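Local structure of catalase (Pseudomonas syringae, 1M7S) at the interface of chains A and B and the interface of chains A and C. The protein breaks down hydrogen peroxide into water and oxygen with a haem cofactor, protecting the cell from peroxide damage. Residues are numbered along the deposited sequence; one frame, centred on the assembly and turned at random. Chains: chain A/B/C, Catalase.

Contacts 1 and 2 are neighbours, the centres of their C-alpha atoms about 15 Å apart, and both are made by the N-terminal segment of chain A. Residues 17-23 meet chain C and 29-35 meet chain B, so one arm ties two partners together. The start of helix 323-339 (C:Arg323) serves contact 2, and its 326-330 stretch in chain B serves contact 1. The centre of contact 3 lies about 38 Å from the centre of either; there one loop faces its own copy in chain C. It is about 12 Å from A:His52, the predicted active-site histidine, which places this subunit contact fairly near the haem pocket.

Contact 1: the interface of chains A and B. Residues chain A 29-30, 35; chain B 326, 329-330.
The phenyl ring of B:Phe330 in this haem catalase meets A:Leu35 at its edge, while A:Leu29 comes obliquely from one side of the ring plane, beyond the rim at the CB/CD1 end. Methyl CD1 of A:Leu29 is 4.0 Å from CB of B:Phe330. Methyl CD1 of A:Leu35 lies close to the ring plane and touches ring atom CD1 of B:Phe330 at 3.8 Å. Both leucines run at about a right angle to the phenylalanine. The ring belongs to helix 323-339, which also carries the presumed proximal haem ligand, B:Tyr332. It reaches the leucines with CG anti to the backbone N (chi1 171°). The amide of B:Gln326, on the same helix, is the other flat group, and both its polar atoms are engaged. NE2 donates an almost straight hydrogen bond of 2.7 Å to side-chain oxygen OE1 of A:Gln30, which lies in the donor amide's plane, whereas NE2 sits tilted 28° from the plane of the A:Gln30 carbonyl. The two amide planes are turned 40° apart. OE1 of B:Gln326 is 2.7 Å from water 1, which also pairs with the backbone N of A:Gln30 at 2.9 Å. This double tether should restrict rotation of the B:Gln326 amide. Methyl CG1 of B:Val329 approaches the CA of A:Gln30 at 4.2 Å.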
ATOM      1  N   LEU A  29      -4.655 -15.733  21.969  1.00  9.86           N
ATOM      2  CA  LEU A  29      -4.621 -15.410  20.547  1.00  9.40           C
ATOM      3  C   LEU A  29      -5.941 -15.680  19.840  1.00 11.65           C
ATOM      4  O   LEU A  29      -6.356 -14.944  18.925  1.00 13.23           O
ATOM      5  CB  LEU A  29      -3.506 -16.243  19.914  1.00 10.76           C
ATOM      6  CG  LEU A  29      -3.225 -16.024  18.412  1.00 11.08           C
ATOM      7  CD1 LEU A  29      -2.815 -14.595  18.094  1.00 10.85           C
ATOM      8  CD2 LEU A  29      -2.144 -17.012  17.971  1.00 13.75           C
ATOM      9  N   GLN A  30      -6.734 -16.684  20.298  1.00  8.87           N
ATOM     10  CA  GLN A  30      -8.012 -16.976  19.637  1.00 12.76           C
ATOM     11  C   GLN A  30      -9.121 -15.986  19.870  1.00 12.44           C
ATOM     12  O   GLN A  30     -10.245 -16.123  19.346  1.00 14.21           O
ATOM     13  CB  GLN A  30      -8.494 -18.390  20.041  1.00 13.21           C
ATOM     14  CG  GLN A  30      -8.997 -18.469  21.496  1.00 14.71           C
ATOM     15  CD  GLN A  30      -9.508 -19.911  21.705  1.00 17.70           C
ATOM     16  OE1 GLN A  30      -8.742 -20.855  21.600  1.00 17.44           O
ATOM     17  NE2 GLN A  30     -10.814 -20.066  21.888  1.00 21.82           N
ATOM     18  N   LEU A  35      -8.728  -9.182  18.289  1.00  7.93           N
ATOM     19  CA  LEU A  35      -7.821  -9.073  17.157  1.00  9.98           C
ATOM     20  C   LEU A  35      -8.437  -8.321  15.988  1.00  9.77           C
ATOM     21  O   LEU A  35      -7.757  -7.440  15.429  1.00  7.59           O
ATOM     22  CB  LEU A  35      -7.382 -10.462  16.609  1.00 12.97           C
ATOM     23  CG  LEU A  35      -6.210 -11.204  17.270  1.00 15.57           C
ATOM     24  CD1 LEU A  35      -4.875 -10.568  16.888  1.00 16.08           C
ATOM     25  CD2 LEU A  35      -6.275 -11.200  18.771  1.00 16.75           C
TER
ATOM     26  N   GLN B 326      -4.776 -22.976  15.934  1.00 11.61           N
ATOM     27  CA  GLN B 326      -4.684 -21.713  16.705  1.00 14.63           C
ATOM     28  C   GLN B 326      -3.930 -20.643  15.925  1.00 14.01           C
ATOM     29  O   GLN B 326      -4.298 -19.463  15.965  1.00 13.23           O
ATOM     30  CB  GLN B 326      -4.037 -22.019  18.053  1.00 14.23           C
ATOM     31  CG  GLN B 326      -4.964 -22.888  18.943  1.00 16.07           C
ATOM     32  CD  GLN B 326      -5.777 -21.979  19.858  1.00 15.55           C
ATOM     33  OE1 GLN B 326      -5.221 -21.041  20.433  1.00 15.12           O
ATOM     34  NE2 GLN B 326      -7.058 -22.264  20.008  1.00 16.69           N
ATOM     35  N   VAL B 329      -6.081 -19.174  13.097  1.00 13.13           N
ATOM     36  CA  VAL B 329      -7.080 -18.213  13.535  1.00 13.06           C
ATOM     37  C   VAL B 329      -6.503 -16.799  13.388  1.00 11.73           C
ATOM     38  O   VAL B 329      -7.301 -15.889  13.227  1.00 11.65           O
ATOM     39  CB  VAL B 329      -7.603 -18.508  14.935  1.00 14.05           C
ATOM     40  CG1 VAL B 329      -8.539 -17.424  15.459  1.00 15.09           C
ATOM     41  CG2 VAL B 329      -8.412 -19.807  14.888  1.00 16.06           C
ATOM     42  N   PHE B 330      -5.192 -16.613  13.493  1.00  8.75           N
ATOM     43  CA  PHE B 330      -4.602 -15.285  13.330  1.00  8.49           C
ATOM     44  C   PHE B 330      -4.187 -14.987  11.885  1.00 10.26           C
ATOM     45  O   PHE B 330      -4.411 -13.926  11.342  1.00  9.08           O
ATOM     46  CB  PHE B 330      -3.344 -15.197  14.219  1.00  9.76           C
ATOM     47  CG  PHE B 330      -2.552 -13.938  13.929  1.00 10.87           C
ATOM     48  CD1 PHE B 330      -3.022 -12.721  14.361  1.00 12.17           C
ATOM     49  CD2 PHE B 330      -1.406 -13.985  13.166  1.00  9.47           C
ATOM     50  CE1 PHE B 330      -2.308 -11.560  14.032  1.00 12.36           C
ATOM     51  CE2 PHE B 330      -0.693 -12.853  12.848  1.00 10.39           C
ATOM     52  CZ  PHE B 330      -1.144 -11.598  13.306  1.00 12.15           C
TER
HETATM   53  O   HOH W   1      -5.543 -18.766  21.855  1.00  9.79           O

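Contact 2: the interface of chains A and C. Residues chain A 17-18, 20, 22-23; chain C 133, 323, 402-403.
Backbone pairing joins A:Thr20 to C:Gln402 in an antiparallel beta bridge between strands 20-21 and 401-402. The N of A:Thr20 donates to the O of C:Gln402 at 2.9 Å, and the N of C:Gln402 returns the bond to the O of A:Thr20 at 3.0 Å. Side-chain hydrogen bonds flank the bridge. Both carboxylate oxygens of C:Asp133 grip A:Ser18: hydroxyl OG gives a 2.6 Å bond to the syn lone pair of OD1, while the backbone N of A:Ser18 reaches OD2 at 2.9 Å from above the carboxylate plane. With CG anti to the backbone N (chi1 -170°), C:Asp133 presents both oxygens to the serine. C:Arg323, extended from CG to NE, sends NH2 edge-on to the carbonyl O of A:Ala23 at 2.8 Å. Waters extend this network. Water 2 joins OD1 of A:Asn17, OD2 of C:Asp133 and NH1 of C:Arg323, bridging carboxylate and guanidinium, and may mediate their attraction. Water 4 links NE of C:Arg323 to the A:Ala23 carbonyl, and water 3, near A:Ser18 O, A:Thr20 OG1 and C:Gln402 O, lies above the rim of one guanidinium face. Among apolar contacts, methyl CG2 of A:Thr20 meets CD of C:Arg323 at 4.1 Å, the two side chains nearly perpendicular, and CA of A:Ala23 packs on the amide carbon CD of C:Gln402 at 3.8 Å. The site anchors the N-terminal arm of one subunit to another and probably contributes to tetramer cohesion.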
ATOM      1  N   ASN A  17     -14.309  -7.298  28.033  1.00  7.69           N
ATOM      2  CA  ASN A  17     -13.181  -8.041  28.562  1.00  9.73           C
ATOM      3  C   ASN A  17     -12.568  -8.934  27.493  1.00  8.59           C
ATOM      4  O   ASN A  17     -13.284  -9.626  26.748  1.00  9.24           O
ATOM      5  CB  ASN A  17     -13.715  -9.034  29.670  1.00  9.44           C
ATOM      6  CG  ASN A  17     -14.321  -8.227  30.795  1.00 10.54           C
ATOM      7  OD1 ASN A  17     -13.628  -7.478  31.484  1.00 12.13           O
ATOM      8  ND2 ASN A  17     -15.637  -8.323  30.932  1.00 12.40           N
ATOM      9  N   SER A  18     -11.230  -8.918  27.371  1.00  8.67           N
ATOM     10  CA  SER A  18     -10.584  -9.843  26.459  1.00  6.39           C
ATOM     11  C   SER A  18     -10.669 -11.259  27.056  1.00  8.21           C
ATOM     12  O   SER A  18     -10.846 -11.419  28.281  1.00  7.65           O
ATOM     13  CB  SER A  18      -9.046  -9.555  26.397  1.00 10.22           C
ATOM     14  OG  SER A  18      -8.925  -8.174  25.961  1.00 11.64           O
ATOM     15  N   THR A  20      -9.067 -14.380  28.577  1.00  9.00           N
ATOM     16  CA  THR A  20      -7.818 -14.679  29.276  1.00 10.94           C
ATOM     17  C   THR A  20      -7.759 -16.107  29.817  1.00 10.93           C
ATOM     18  O   THR A  20      -8.793 -16.763  29.963  1.00 11.15           O
ATOM     19  CB  THR A  20      -7.519 -13.709  30.442  1.00 12.77           C
ATOM     20  OG1 THR A  20      -8.536 -13.782  31.452  1.00 13.38           O
ATOM     21  CG2 THR A  20      -7.447 -12.232  29.994  1.00 11.29           C
ATOM     22  N   GLY A  22      -7.571 -17.896  32.661  1.00 11.09           N
ATOM     23  CA  GLY A  22      -7.879 -17.739  34.067  1.00 10.97           C
ATOM     24  C   GLY A  22      -7.944 -16.249  34.418  1.00 12.20           C
ATOM     25  O   GLY A  22      -7.487 -15.353  33.686  1.00 12.14           O
ATOM     26  N   ALA A  23      -8.352 -15.999  35.661  1.00 11.41           N
ATOM     27  CA  ALA A  23      -8.524 -14.589  36.107  1.00 11.69           C
ATOM     28  C   ALA A  23      -7.217 -13.849  36.164  1.00 13.10           C
ATOM     29  O   ALA A  23      -7.176 -12.618  35.950  1.00 14.43           O
ATOM     30  CB  ALA A  23      -9.268 -14.609  37.427  1.00 11.44           C
TER
ATOM     31  N   ASP C 133      -8.356  -2.667  29.928  1.00  7.75           N
ATOM     32  CA  ASP C 133      -8.418  -3.857  29.074  1.00  9.36           C
ATOM     33  C   ASP C 133      -8.235  -3.343  27.654  1.00  8.71           C
ATOM     34  O   ASP C 133      -8.936  -2.424  27.306  1.00  9.15           O
ATOM     35  CB  ASP C 133      -9.693  -4.686  29.296  1.00  9.47           C
ATOM     36  CG  ASP C 133      -9.613  -6.032  28.582  1.00 13.49           C
ATOM     37  OD1 ASP C 133      -9.243  -6.078  27.388  1.00 13.93           O
ATOM     38  OD2 ASP C 133      -9.863  -7.133  29.178  1.00 13.13           O
ATOM     39  N   ARG C 323      -3.943  -6.737  31.487  1.00  8.44           N
ATOM     40  CA  ARG C 323      -4.732  -6.896  30.293  1.00  6.87           C
ATOM     41  C   ARG C 323      -4.646  -5.722  29.326  1.00 10.99           C
ATOM     42  O   ARG C 323      -4.989  -5.915  28.134  1.00 13.59           O
ATOM     43  CB  ARG C 323      -6.213  -7.177  30.663  1.00  9.55           C
ATOM     44  CG  ARG C 323      -6.289  -8.388  31.607  1.00 10.19           C
ATOM     45  CD  ARG C 323      -7.768  -8.659  31.955  1.00 13.18           C
ATOM     46  NE  ARG C 323      -7.848  -9.783  32.897  1.00 14.02           N
ATOM     47  CZ  ARG C 323      -8.961 -10.126  33.519  1.00 14.60           C
ATOM     48  NH1 ARG C 323     -10.095  -9.433  33.304  1.00 13.46           N
ATOM     49  NH2 ARG C 323      -8.946 -11.162  34.368  1.00 14.96           N
ATOM     50  N   GLN C 402     -11.698 -17.370  30.130  1.00 11.86           N
ATOM     51  CA  GLN C 402     -12.839 -16.611  30.589  1.00 11.97           C
ATOM     52  C   GLN C 402     -12.856 -15.192  30.008  1.00 11.86           C
ATOM     53  O   GLN C 402     -11.856 -14.723  29.462  1.00 10.35           O
ATOM     54  CB  GLN C 402     -12.809 -16.461  32.141  1.00 14.27           C
ATOM     55  CG  GLN C 402     -11.513 -15.796  32.596  1.00 15.61           C
ATOM     56  CD  GLN C 402     -11.556 -15.082  33.923  1.00 18.93           C
ATOM     57  OE1 GLN C 402     -11.508 -13.835  33.969  1.00 21.34           O
ATOM     58  NE2 GLN C 402     -11.621 -15.842  35.003  1.00 18.52           N
ATOM     59  N   GLN C 403     -14.021 -14.612  30.128  1.00 11.48           N
ATOM     60  CA  GLN C 403     -14.266 -13.208  29.725  1.00 11.49           C
ATOM     61  C   GLN C 403     -14.941 -12.524  30.909  1.00 12.11           C
ATOM     62  O   GLN C 403     -16.183 -12.501  31.025  1.00 12.50           O
ATOM     63  CB  GLN C 403     -15.144 -13.154  28.485  1.00 12.06           C
ATOM     64  CG  GLN C 403     -14.547 -13.687  27.177  1.00 15.35           C
ATOM     65  CD  GLN C 403     -15.667 -13.803  26.139  1.00 16.76           C
ATOM     66  OE1 GLN C 403     -16.527 -14.690  26.257  1.00 16.97           O
ATOM     67  NE2 GLN C 403     -15.633 -12.910  25.149  1.00 16.35           N
TER
HETATM   68  O   HOH W   2     -11.057  -7.339  31.480  1.00 13.92           O
HETATM   69  O   HOH W   3     -11.040 -12.156  31.193  1.00 17.46           O
HETATM   70  O   HOH W   4      -5.751 -11.464  33.567  1.00 18.53           O

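Contact 3: the interface of chains A and C. Residues chain A 96-99; chain C 97-99.
A:His97 and C:Ser98 meet through their beta carbons, and A:Ser98 and C:His97 repeat the meeting with the chains exchanged, where equivalent loops of this haem catalase face each other across a two-fold axis. CB of A:His97 rests 3.6 Å from CB of C:Ser98, and the reverse pair, CB of A:Ser98 and CB of C:His97, is at 3.8 Å. The two imidazoles point away from each other and leave the axis on opposite sides. In both histidines CG lies anti to the carbonyl carbon (chi1 -64° in A:His97). Around the histidines the contact is made by the beta carbons and the backbone. CB of A:Asn96 lies over the rim of one face of the A:His97 ring. Symmetry is imperfect here: phi is positive, 63°, at A:His97 and -117° at C:His97. Even so, each His97 carbonyl faces the opposite serine, O of A:His97 standing 3.3 Å from CA of C:Ser98 and O of C:His97 equally near CA of A:Ser98. Beyond the serines, A:Pro99 and C:Pro99 pass alongside each other in opposite directions. Their rings meet through the gamma carbons, with CG of A:Pro99 4.0 Å from CG of C:Pro99.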
ATOM      1  N   ASN A  96      -2.725  18.063   9.259  0.50 16.25           N
ATOM      2  CA  ASN A  96      -4.023  18.032   9.915  0.50 17.41           C
ATOM      3  C   ASN A  96      -3.906  18.550  11.350  0.50 16.98           C
ATOM      4  O   ASN A  96      -2.941  18.366  12.094  0.50 16.76           O
ATOM      5  CB  ASN A  96      -4.680  16.681  10.158  0.50 20.75           C
ATOM      6  CG  ASN A  96      -4.199  15.661   9.161  0.50 21.61           C
ATOM      7  OD1 ASN A  96      -4.678  15.648   8.024  0.50 21.93           O
ATOM      8  ND2 ASN A  96      -3.252  14.846   9.575  0.50 22.27           N
ATOM      9  N   HIS A  97      -5.004  19.222  11.693  0.50 15.43           N
ATOM     10  CA  HIS A  97      -5.100  19.820  12.997  0.50 15.44           C
ATOM     11  C   HIS A  97      -4.035  20.885  13.137  1.00 12.67           C
ATOM     12  O   HIS A  97      -4.085  21.434  14.232  1.00 11.43           O
ATOM     13  CB  HIS A  97      -5.009  18.752  14.079  1.00 16.43           C
ATOM     14  CG  HIS A  97      -6.166  17.795  14.019  1.00 19.88           C
ATOM     15  ND1 HIS A  97      -6.127  16.514  14.519  1.00 19.23           N
ATOM     16  CD2 HIS A  97      -7.428  17.938  13.507  1.00 21.09           C
ATOM     17  CE1 HIS A  97      -7.294  15.931  14.305  1.00 21.14           C
ATOM     18  NE2 HIS A  97      -8.117  16.748  13.686  1.00 19.11           N
ATOM     19  N   SER A  98      -3.422  21.451  12.108  1.00 13.12           N
ATOM     20  CA  SER A  98      -2.630  22.663  12.254  1.00 10.95           C
ATOM     21  C   SER A  98      -3.617  23.813  12.463  1.00 12.00           C
ATOM     22  O   SER A  98      -4.745  23.749  11.934  1.00  8.89           O
ATOM     23  CB  SER A  98      -1.819  22.942  10.987  1.00 12.29           C
ATOM     24  OG  SER A  98      -2.618  23.065   9.790  1.00 12.22           O
ATOM     25  N   PRO A  99      -3.235  24.854  13.171  1.00  9.41           N
ATOM     26  CA  PRO A  99      -4.044  26.004  13.440  1.00  9.50           C
ATOM     27  C   PRO A  99      -4.530  26.607  12.135  1.00  9.17           C
ATOM     28  O   PRO A  99      -3.741  26.860  11.232  1.00  9.73           O
ATOM     29  CB  PRO A  99      -3.165  27.053  14.178  1.00 12.52           C
ATOM     30  CG  PRO A  99      -2.122  26.121  14.803  1.00 10.93           C
ATOM     31  CD  PRO A  99      -1.901  24.958  13.830  1.00 11.86           C
TER
ATOM     32  N   HIS C  97       0.452  18.376  13.093  0.50 14.35           N
ATOM     33  CA  HIS C  97       0.855  19.751  13.279  0.50 13.82           C
ATOM     34  C   HIS C  97      -0.142  20.485  14.227  1.00 11.63           C
ATOM     35  O   HIS C  97      -0.261  21.701  14.262  1.00 10.50           O
ATOM     36  CB  HIS C  97       0.986  20.654  12.044  1.00 16.10           C
ATOM     37  CG  HIS C  97       2.283  20.464  11.297  1.00 17.25           C
ATOM     38  ND1 HIS C  97       2.349  20.337   9.950  1.00 17.24           N
ATOM     39  CD2 HIS C  97       3.551  20.339  11.794  1.00 18.64           C
ATOM     40  CE1 HIS C  97       3.649  20.163   9.620  1.00 19.59           C
ATOM     41  NE2 HIS C  97       4.404  20.155  10.725  1.00 17.68           N
ATOM     42  N   SER C  98      -0.713  19.673  15.093  1.00 10.73           N
ATOM     43  CA  SER C  98      -1.655  20.214  16.105  1.00 11.39           C
ATOM     44  C   SER C  98      -0.866  20.942  17.177  1.00 10.53           C
ATOM     45  O   SER C  98       0.334  20.722  17.371  1.00  8.58           O
ATOM     46  CB  SER C  98      -2.473  19.075  16.672  1.00 12.33           C
ATOM     47  OG  SER C  98      -1.733  18.071  17.319  1.00 14.39           O
ATOM     48  N   PRO C  99      -1.435  21.990  17.734  1.00 10.71           N
ATOM     49  CA  PRO C  99      -0.817  22.790  18.778  1.00  8.43           C
ATOM     50  C   PRO C  99      -0.373  21.869  19.893  1.00  7.31           C
ATOM     51  O   PRO C  99      -1.086  21.017  20.436  1.00  8.10           O
ATOM     52  CB  PRO C  99      -1.897  23.793  19.252  1.00 10.23           C
ATOM     53  CG  PRO C  99      -2.794  23.823  18.028  1.00  9.42           C
ATOM     54  CD  PRO C  99      -2.839  22.393  17.511  1.00 10.31           C
TER